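Local coordinates for protein beta-galactosidase (Marinomonas sp. ef1, PDB 6Y2K) that probably hydrolyses terminal beta-D-galactose residues of beta-galactosides, as a cold-active, thermally stable GH42 enzyme assembled as a hexamer, at residues M1-V5 with L403-P407; L259-S263 with C305-W311; H291-F297 with C439-E444. All blocks are in the same frame, centred on the assembly; numbering follows the deposited sequence. Where two conformers were deposited one is given.

Contact 1: M1-V5 with L403-P407; sequences MKLGV and LMSLP
M1 meets L403 and M404 together, and with 92 Å² of its surface covered it is the largest contributor to a contact made without any hydrogen bond between the two segments. Its side chain crosses that of L403 at about a right angle. The chain beyond CG is extended (chi2 -171°, chi3 -170°), which carries the thioether past the leucine fork: SD lies 3.6 Å from L403 CD2 and 3.7 Å from L403 CD1, so the sulfur touches both branches. The terminal methyl goes further, M1 CE reaching L403 CD2 at 3.4 Å, tighter than ordinary van der Waals contact. L406 adds a looser touch, its CD1 4.4 Å from M1 CE. Residues 2-5 open the first strand of the closed eight-stranded (beta/alpha)8 barrel, where the backbone of K2 and G4 pairs with V349 on the eighth strand and that of L3 with Q30 and Y31 of the second. Helix 400-404 follows the barrel in sequence, and its last turn rests on the N-terminal end of this first strand; W339, F342 and L392 of neighbouring helices also touch M1. M404 approaches from another quarter. Straight as far as SD and then bent (chi3 -74°), it presents its methyl to polar atoms: M404 CE lies 3.7 Å from M1 N and 3.3 Å from K2 NZ. K2 and M404 cross at about a right angle, and the methionine methyl also touches the lysine stem, with M404 CE 4.0 Å from K2 CG.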
loop_
_atom_site.group_PDB
_atom_site.type_symbol
_atom_site.label_atom_id
_atom_site.label_comp_id
_atom_site.label_asym_id
_atom_site.label_seq_id
_atom_site.Cartn_x
_atom_site.Cartn_y
_atom_site.Cartn_z
ATOM N N MET A 1 4.108 -40.551 -30.735
ATOM C CA MET A 1 5.081 -39.920 -29.794
ATOM C C MET A 1 6.500 -39.954 -30.352
ATOM O O MET A 1 7.367 -40.685 -29.858
ATOM C CB MET A 1 5.020 -40.602 -28.426
ATOM C CG MET A 1 3.655 -40.487 -27.775
ATOM S SD MET A 1 3.665 -41.066 -26.079
ATOM C CE MET A 1 1.904 -41.089 -25.744
ATOM N N LYS A 2 6.720 -39.145 -31.388
ATOM C CA LYS A 2 8.004 -39.082 -32.092
ATOM C C LYS A 2 8.607 -37.685 -32.017
ATOM O O LYS A 2 7.891 -36.714 -31.809
ATOM C CB LYS A 2 7.808 -39.487 -33.543
ATOM C CG LYS A 2 7.318 -40.917 -33.689
ATOM C CD LYS A 2 7.438 -41.397 -35.119
ATOM C CE LYS A 2 7.148 -42.885 -35.226
ATOM N NZ LYS A 2 5.701 -43.184 -35.040
ATOM N N LEU A 3 9.925 -37.602 -32.181
ATOM C CA LEU A 3 10.651 -36.337 -32.116
ATOM C C LEU A 3 11.148 -35.888 -33.487
ATOM O O LEU A 3 11.441 -36.711 -34.363
ATOM C CB LEU A 3 11.829 -36.451 -31.157
ATOM C CG LEU A 3 11.492 -36.780 -29.696
ATOM C CD1 LEU A 3 12.779 -36.796 -28.903
ATOM C CD2 LEU A 3 10.501 -35.797 -29.082
ATOM N N GLY A 4 11.249 -34.569 -33.649
ATOM C CA GLY A 4 11.690 -33.953 -34.890
ATOM C C GLY A 4 12.571 -32.741 -34.652
ATOM O O GLY A 4 12.736 -32.293 -33.515
ATOM N N VAL A 5 13.128 -32.198 -35.727
ATOM C CA VAL A 5 13.842 -30.928 -35.648
ATOM C C VAL A 5 13.719 -30.122 -36.942
ATOM O O VAL A 5 13.624 -30.692 -38.027
ATOM C CB VAL A 5 15.320 -31.148 -35.244
ATOM C CG1 VAL A 5 16.133 -31.753 -36.380
ATOM C CG2 VAL A 5 15.948 -29.852 -34.750
ATOM N N LEU A 403 1.341 -46.863 -29.708
ATOM C CA LEU A 403 1.484 -45.750 -28.751
ATOM C C LEU A 403 0.873 -44.464 -29.313
ATOM O O LEU A 403 0.066 -43.806 -28.655
ATOM C CB LEU A 403 2.960 -45.503 -28.406
ATOM C CG LEU A 403 3.361 -45.204 -26.961
ATOM C CD1 LEU A 403 4.717 -44.517 -26.952
ATOM C CD2 LEU A 403 2.336 -44.384 -26.200
ATOM N N MET A 404 1.262 -44.129 -30.538
ATOM C CA MET A 404 0.739 -42.957 -31.251
ATOM C C MET A 404 -0.776 -43.029 -31.460
ATOM O O MET A 404 -1.446 -41.997 -31.462
ATOM C CB MET A 404 1.460 -42.807 -32.598
ATOM C CG MET A 404 0.954 -41.693 -33.500
ATOM S SD MET A 404 1.895 -41.608 -35.031
ATOM C CE MET A 404 3.395 -40.885 -34.401
ATOM N N SER A 405 -1.300 -44.242 -31.645
ATOM C CA SER A 405 -2.720 -44.469 -31.872
ATOM C C SER A 405 -3.599 -44.456 -30.615
ATOM O O SER A 405 -4.818 -44.593 -30.740
ATOM C CB SER A 405 -2.921 -45.805 -32.600
ATOM O OG SER A 405 -2.217 -45.804 -33.830
ATOM N N LEU A 406 -3.017 -44.305 -29.420
ATOM C CA LEU A 406 -3.822 -44.150 -28.198
ATOM C C LEU A 406 -4.889 -43.071 -28.394
ATOM O O LEU A 406 -4.607 -42.039 -29.015
ATOM C CB LEU A 406 -2.959 -43.758 -26.994
ATOM C CG LEU A 406 -2.132 -44.836 -26.295
ATOM C CD1 LEU A 406 -1.201 -44.178 -25.285
ATOM C CD2 LEU A 406 -3.033 -45.867 -25.632
ATOM N N PRO A 407 -6.110 -43.299 -27.875
ATOM C CA PRO A 407 -7.145 -42.278 -28.030
ATOM C C PRO A 407 -6.759 -40.958 -27.355
ATOM O O PRO A 407 -6.007 -40.957 -26.379
ATOM C CB PRO A 407 -8.392 -42.907 -27.387
ATOM C CG PRO A 407 -7.912 -44.074 -26.604
ATOM C CD PRO A 407 -6.602 -44.503 -27.179
#

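Contact 2: L259-S263 with C305-W311; sequences LDVAS and CGNGRLW
A262 pairs with the incoming strand through both of its backbone polar atoms. Its N donates to R309 O at 3.1 Å (N-H...O 166°), and W311 N donates to A262 O at 2.9 Å with an equally straight bond. A262 O also receives the weaker CA-H of L310, whose CA is 3.3 Å from it. These bonds set the parallel pairing of A262 with L310 between the sixth and seventh strands of the TIM barrel. Just before the seventh strand, helix 294-305 ends in a Schellman motif with N307 as its C-prime residue, and an overlapping type I' turn runs from G306 to R309, closed by R309 N donating to G306 O. A water gives hydrogen bonds to both D260 O and G306 O, bridging the carbonyls just ahead of the paired strands. V261 lies between two flat groups, one methyl to each: CG1 sits over the W311 five-membered ring, 3.5 Å from its centroid and 6° off the normal, while CG2 lies 3.5 Å from R309 CZ, over one guanidinium face. The polar ends are satisfied elsewhere. E347 takes R309 NE on OE2 and W311 NE1 on OE1, D238 takes R309 NH1, and D260 turns to R231 and L239 N. With NE and NH1 held in salt bridges, the R309 guanidinium still offers one face to the valine methyl, and its charge is probably balanced by the two carboxylates.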
loop_
_atom_site.group_PDB
_atom_site.type_symbol
_atom_site.label_atom_id
_atom_site.label_comp_id
_atom_site.label_asym_id
_atom_site.label_seq_id
_atom_site.Cartn_x
_atom_site.Cartn_y
_atom_site.Cartn_z
ATOM N N LEU A 259 -5.823 -30.020 -45.840
ATOM C CA LEU A 259 -4.567 -30.585 -45.378
ATOM C C LEU A 259 -4.814 -31.865 -44.585
ATOM O O LEU A 259 -5.947 -32.162 -44.197
ATOM C CB LEU A 259 -3.813 -29.559 -44.526
ATOM C CG LEU A 259 -3.342 -28.299 -45.271
ATOM C CD1 LEU A 259 -2.996 -27.201 -44.270
ATOM C CD2 LEU A 259 -2.145 -28.581 -46.174
ATOM N N ASP A 260 -3.744 -32.621 -44.366
ATOM C CA ASP A 260 -3.813 -33.891 -43.636
ATOM C C ASP A 260 -3.534 -33.745 -42.147
ATOM O O ASP A 260 -4.026 -34.541 -41.349
ATOM C CB ASP A 260 -2.825 -34.886 -44.234
ATOM C CG ASP A 260 -3.098 -35.155 -45.690
ATOM O OD1 ASP A 260 -4.271 -35.443 -46.041
ATOM O OD2 ASP A 260 -2.154 -35.046 -46.501
ATOM N N VAL A 261 -2.716 -32.755 -41.781
ATOM C CA VAL A 261 -2.241 -32.587 -40.413
ATOM C C VAL A 261 -2.261 -31.099 -40.068
ATOM O O VAL A 261 -1.947 -30.264 -40.921
ATOM C CB VAL A 261 -0.779 -33.080 -40.257
ATOM C CG1 VAL A 261 -0.295 -32.896 -38.821
ATOM C CG2 VAL A 261 -0.633 -34.538 -40.700
ATOM N N ALA A 262 -2.633 -30.785 -38.828
ATOM C CA ALA A 262 -2.464 -29.442 -38.281
ATOM C C ALA A 262 -1.219 -29.472 -37.418
ATOM O O ALA A 262 -1.124 -30.282 -36.501
ATOM C CB ALA A 262 -3.668 -29.045 -37.451
ATOM N N SER A 263 -0.254 -28.612 -37.724
ATOM C CA SER A 263 0.910 -28.446 -36.866
ATOM C C SER A 263 0.928 -27.031 -36.341
ATOM O O SER A 263 0.291 -26.144 -36.914
ATOM C CB SER A 263 2.212 -28.755 -37.601
ATOM O OG SER A 263 2.546 -27.762 -38.542
ATOM N N CYS A 305 -8.574 -28.726 -35.799
ATOM C CA CYS A 305 -8.225 -28.271 -37.152
ATOM C C CYS A 305 -7.606 -29.363 -38.031
ATOM O O CYS A 305 -7.771 -29.337 -39.257
ATOM C CB CYS A 305 -7.259 -27.080 -37.105
ATOM S SG CYS A 305 -7.956 -25.578 -36.386
ATOM N N GLY A 306 -6.879 -30.285 -37.403
ATOM C CA GLY A 306 -6.269 -31.422 -38.082
ATOM C C GLY A 306 -7.128 -32.668 -38.202
ATOM O O GLY A 306 -6.610 -33.730 -38.570
ATOM N N ASN A 307 -8.422 -32.561 -37.882
ATOM C CA ASN A 307 -9.336 -33.699 -37.893
ATOM C C ASN A 307 -8.737 -34.906 -37.153
ATOM O O ASN A 307 -8.757 -36.038 -37.644
ATOM C CB ASN A 307 -9.731 -34.022 -39.342
ATOM C CG ASN A 307 -10.539 -32.904 -39.978
ATOM O OD1 ASN A 307 -11.653 -32.609 -39.542
ATOM N ND2 ASN A 307 -9.976 -32.263 -41.004
ATOM N N GLY A 308 -8.198 -34.643 -35.959
ATOM C CA GLY A 308 -7.558 -35.676 -35.127
ATOM C C GLY A 308 -6.037 -35.702 -35.150
ATOM O O GLY A 308 -5.415 -36.156 -34.186
ATOM N N ARG A 309 -5.434 -35.208 -36.235
ATOM C CA ARG A 309 -3.982 -35.267 -36.430
ATOM C C ARG A 309 -3.263 -33.941 -36.092
ATOM O O ARG A 309 -3.454 -32.916 -36.771
ATOM C CB ARG A 309 -3.685 -35.681 -37.863
ATOM C CG ARG A 309 -4.239 -37.062 -38.203
ATOM C CD ARG A 309 -3.631 -37.613 -39.480
ATOM N NE ARG A 309 -2.190 -37.815 -39.354
ATOM C CZ ARG A 309 -1.348 -37.977 -40.379
ATOM N NH1 ARG A 309 -1.784 -37.947 -41.640
ATOM N NH2 ARG A 309 -0.054 -38.163 -40.146
ATOM N N LEU A 310 -2.439 -34.000 -35.046
ATOM C CA LEU A 310 -1.745 -32.849 -34.472
ATOM C C LEU A 310 -0.257 -33.118 -34.455
ATOM O O LEU A 310 0.152 -34.180 -33.992
ATOM C CB LEU A 310 -2.199 -32.654 -33.021
ATOM C CG LEU A 310 -1.452 -31.630 -32.150
ATOM C CD1 LEU A 310 -1.712 -30.219 -32.658
ATOM C CD2 LEU A 310 -1.862 -31.759 -30.692
ATOM N N TRP A 311 0.534 -32.164 -34.955
ATOM C CA TRP A 311 1.976 -32.101 -34.732
ATOM C C TRP A 311 2.323 -30.763 -34.077
ATOM O O TRP A 311 1.557 -29.801 -34.163
ATOM C CB TRP A 311 2.774 -32.165 -36.042
ATOM C CG TRP A 311 2.664 -33.413 -36.880
ATOM C CD1 TRP A 311 2.022 -34.573 -36.578
ATOM C CD2 TRP A 311 3.258 -33.610 -38.166
ATOM N NE1 TRP A 311 2.154 -35.480 -37.604
ATOM C CE2 TRP A 311 2.918 -34.913 -38.592
ATOM C CE3 TRP A 311 4.039 -32.805 -39.003
ATOM C CZ2 TRP A 311 3.331 -35.433 -39.831
ATOM C CZ3 TRP A 311 4.452 -33.323 -40.243
ATOM C CH2 TRP A 311 4.101 -34.631 -40.635
HETATM O O HOH W 1 -8.615 -32.338 -43.349
HETATM O O HOH W 2 -6.363 -35.429 -40.955
#

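Contact 3: H291-F297 with C439-E444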
loop_
_atom_site.group_PDB
_atom_site.type_symbol
_atom_site.label_atom_id
_atom_site.label_comp_id
_atom_site.label_asym_id
_atom_site.label_seq_id
_atom_site.Cartn_x
_atom_site.Cartn_y
_atom_site.Cartn_z
ATOM N N HIS A 291 2.381 -20.185 -19.264
ATOM C CA HIS A 291 1.136 -20.410 -18.544
ATOM C C HIS A 291 0.740 -21.879 -18.720
ATOM O O HIS A 291 0.961 -22.443 -19.796
ATOM C CB HIS A 291 0.031 -19.481 -19.057
ATOM C CG HIS A 291 -1.238 -19.564 -18.273
ATOM N ND1 HIS A 291 -2.253 -20.445 -18.593
ATOM C CD2 HIS A 291 -1.665 -18.871 -17.190
ATOM C CE1 HIS A 291 -3.243 -20.297 -17.728
ATOM N NE2 HIS A 291 -2.913 -19.348 -16.868
ATOM N N PRO A 292 0.178 -22.516 -17.669
ATOM C CA PRO A 292 -0.156 -23.960 -17.760
ATOM C C PRO A 292 -1.061 -24.406 -18.919
ATOM O O PRO A 292 -1.033 -25.590 -19.292
ATOM C CB PRO A 292 -0.859 -24.221 -16.433
ATOM C CG PRO A 292 -0.193 -23.275 -15.497
ATOM C CD PRO A 292 -0.033 -22.018 -16.297
ATOM N N ASP A 293 -1.840 -23.473 -19.479
ATOM C CA ASP A 293 -2.742 -23.736 -20.605
ATOM C C ASP A 293 -2.333 -23.138 -21.955
ATOM O O ASP A 293 -3.095 -23.231 -22.924
ATOM C CB ASP A 293 -4.143 -23.248 -20.233
ATOM C CG ASP A 293 -4.621 -23.845 -18.941
ATOM O OD1 ASP A 293 -4.447 -25.089 -18.775
ATOM O OD2 ASP A 293 -5.124 -23.084 -18.074
ATOM N N ALA A 294 -1.137 -22.561 -22.040
ATOM C CA ALA A 294 -0.713 -21.872 -23.253
ATOM C C ALA A 294 -0.550 -22.852 -24.416
ATOM O O ALA A 294 -1.018 -22.591 -25.524
ATOM C CB ALA A 294 0.581 -21.110 -23.006
ATOM N N GLY A 295 0.100 -23.980 -24.146
ATOM C CA GLY A 295 0.237 -25.053 -25.133
ATOM C C GLY A 295 -1.060 -25.825 -25.286
ATOM O O GLY A 295 -1.559 -26.001 -26.395
ATOM N N ALA A 296 -1.585 -26.272 -24.146
ATOM C CA ALA A 296 -2.817 -27.058 -24.059
ATOM C C ALA A 296 -3.972 -26.520 -24.891
ATOM O O ALA A 296 -4.587 -27.265 -25.651
ATOM C CB ALA A 296 -3.242 -27.188 -22.601
ATOM N N PHE A 297 -4.283 -25.232 -24.734
ATOM C CA PHE A 297 -5.358 -24.597 -25.494
ATOM C C PHE A 297 -5.185 -24.824 -26.996
ATOM O O PHE A 297 -6.123 -25.221 -27.683
ATOM C CB PHE A 297 -5.423 -23.088 -25.199
ATOM C CG PHE A 297 -6.594 -22.399 -25.853
ATOM C CD1 PHE A 297 -7.825 -22.332 -25.211
ATOM C CD2 PHE A 297 -6.477 -21.843 -27.124
ATOM C CE1 PHE A 297 -8.909 -21.720 -25.812
ATOM C CE2 PHE A 297 -7.566 -21.220 -27.731
ATOM C CZ PHE A 297 -8.777 -21.154 -27.071
ATOM N N CYS A 439 -12.705 -17.354 -24.110
ATOM C CA CYS A 439 -12.558 -18.785 -24.431
ATOM C C CYS A 439 -11.421 -19.415 -23.615
ATOM O O CYS A 439 -11.589 -20.484 -23.009
ATOM C CB CYS A 439 -12.315 -19.007 -25.930
ATOM S SG CYS A 439 -13.708 -18.657 -27.033
ATOM N N TYR A 440 -10.291 -18.713 -23.561
ATOM C CA TYR A 440 -9.113 -19.173 -22.829
ATOM C C TYR A 440 -9.386 -19.301 -21.330
ATOM O O TYR A 440 -8.963 -20.266 -20.719
ATOM C CB TYR A 440 -7.933 -18.218 -23.052
ATOM C CG TYR A 440 -6.603 -18.742 -22.577
ATOM C CD1 TYR A 440 -6.160 -18.512 -21.273
ATOM C CD2 TYR A 440 -5.769 -19.457 -23.433
ATOM C CE1 TYR A 440 -4.931 -18.987 -20.841
ATOM C CE2 TYR A 440 -4.533 -19.923 -23.009
ATOM C CZ TYR A 440 -4.124 -19.693 -21.711
ATOM O OH TYR A 440 -2.896 -20.145 -21.295
ATOM N N ARG A 441 -10.093 -18.331 -20.752
ATOM C CA ARG A 441 -10.418 -18.369 -19.313
ATOM C C ARG A 441 -11.490 -19.421 -18.958
ATOM O O ARG A 441 -11.445 -19.999 -17.862
ATOM C CB ARG A 441 -10.810 -16.981 -18.803
ATOM C CG ARG A 441 -9.697 -15.944 -18.902
ATOM C CD ARG A 441 -8.478 -16.305 -18.069
ATOM N NE ARG A 441 -7.354 -15.388 -18.281
ATOM C CZ ARG A 441 -6.130 -15.560 -17.777
ATOM N NH1 ARG A 441 -5.843 -16.606 -17.005
ATOM N NH2 ARG A 441 -5.175 -14.674 -18.032
ATOM N N MET A 442 -12.420 -19.684 -19.875
ATOM C CA MET A 442 -13.353 -20.815 -19.698
ATOM C C MET A 442 -12.568 -22.135 -19.749
ATOM O O MET A 442 -12.800 -23.029 -18.937
ATOM C CB MET A 442 -14.476 -20.811 -20.742
ATOM C CG MET A 442 -15.464 -19.655 -20.594
ATOM S SD MET A 442 -17.068 -19.994 -21.347
ATOM C CE MET A 442 -17.857 -20.926 -20.040
ATOM N N TYR A 443 -11.613 -22.215 -20.679
ATOM C CA TYR A 443 -10.754 -23.386 -20.830
ATOM C C TYR A 443 -9.873 -23.615 -19.592
ATOM O O TYR A 443 -9.744 -24.750 -19.126
ATOM C CB TYR A 443 -9.903 -23.249 -22.099
ATOM C CG TYR A 443 -8.989 -24.421 -22.388
ATOM C CD1 TYR A 443 -9.460 -25.558 -23.058
ATOM C CD2 TYR A 443 -7.653 -24.385 -22.016
ATOM C CE1 TYR A 443 -8.613 -26.622 -23.347
ATOM C CE2 TYR A 443 -6.801 -25.441 -22.287
ATOM C CZ TYR A 443 -7.283 -26.558 -22.949
ATOM O OH TYR A 443 -6.420 -27.593 -23.201
ATOM N N GLU A 444 -9.277 -22.541 -19.071
ATOM C CA GLU A 444 -8.471 -22.605 -17.846
ATOM C C GLU A 444 -9.249 -23.199 -16.669
ATOM O O GLU A 444 -8.717 -24.034 -15.939
ATOM C CB GLU A 444 -7.944 -21.217 -17.471
ATOM C CG GLU A 444 -7.179 -21.150 -16.157
ATOM C CD GLU A 444 -6.678 -19.751 -15.840
ATOM O OE1 GLU A 444 -5.505 -19.611 -15.437
ATOM O OE2 GLU A 444 -7.463 -18.792 -15.991
#
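H291 meets Y440 at ND1 and E444 at NE2, the two ring nitrogens that flank CE1. From CB, which is 3.7 Å from Y440 OH, CG stands anti to the backbone N (chi1 -174°) and swings the imidazole toward helix 435-448. ND1 comes next: it accepts the backbone N-H of D293 at 3.2 Å, and Y440 OH lies 2.8 Å from it; that hydroxyl is also hydrogen-bonded to Y278. CE1 touches E444 OE1 at 3.3 Å. At the tip, NE2 donates to E444 OE1 at 3.0 Å, bent to 131°; the oxygen lies in the imidazole plane, but the approach to the carboxylate is from above its own plane. P292 CD covers one face of the imidazole. Here the start of helix 294-305, the barrel helix after the sixth strand, packs on a helix of the trimerisation domain, joining the two domains within one chain. E444 is gripped from its other oxygen by R441, which also forms a salt bridge with E282. Further along, F297 points its ring edge at the face of Y443, a T-shaped pair with planes at 86° and F297 CD1 3.7 Å from Y443 CG, while Y443 OH is hydrogen-bonded to D300.

How the contacts relate
Contacts 2 and 3 are buried in the core, whereas only two of the five touching residues of contact 1 are buried. Contacts 1 and 2 belong to the same barrel sheet, their centres 13 Å apart, and E347 relates them: it pairs with the backbone of K2, touches M404, and takes the polar ends of R309 and W311. Contact 3 shares helix 294-305 with contact 2, one holding its beginning and the other its end. Chemistry follows place: backbone bonds define the strand pair of contact 2, aromatic rings and charged groups fill the domain junction of contact 3, and methionine and leucine methyls dominate contact 1. Strand 610-615 reaches both contacts 1 and 3, through R615 and R611.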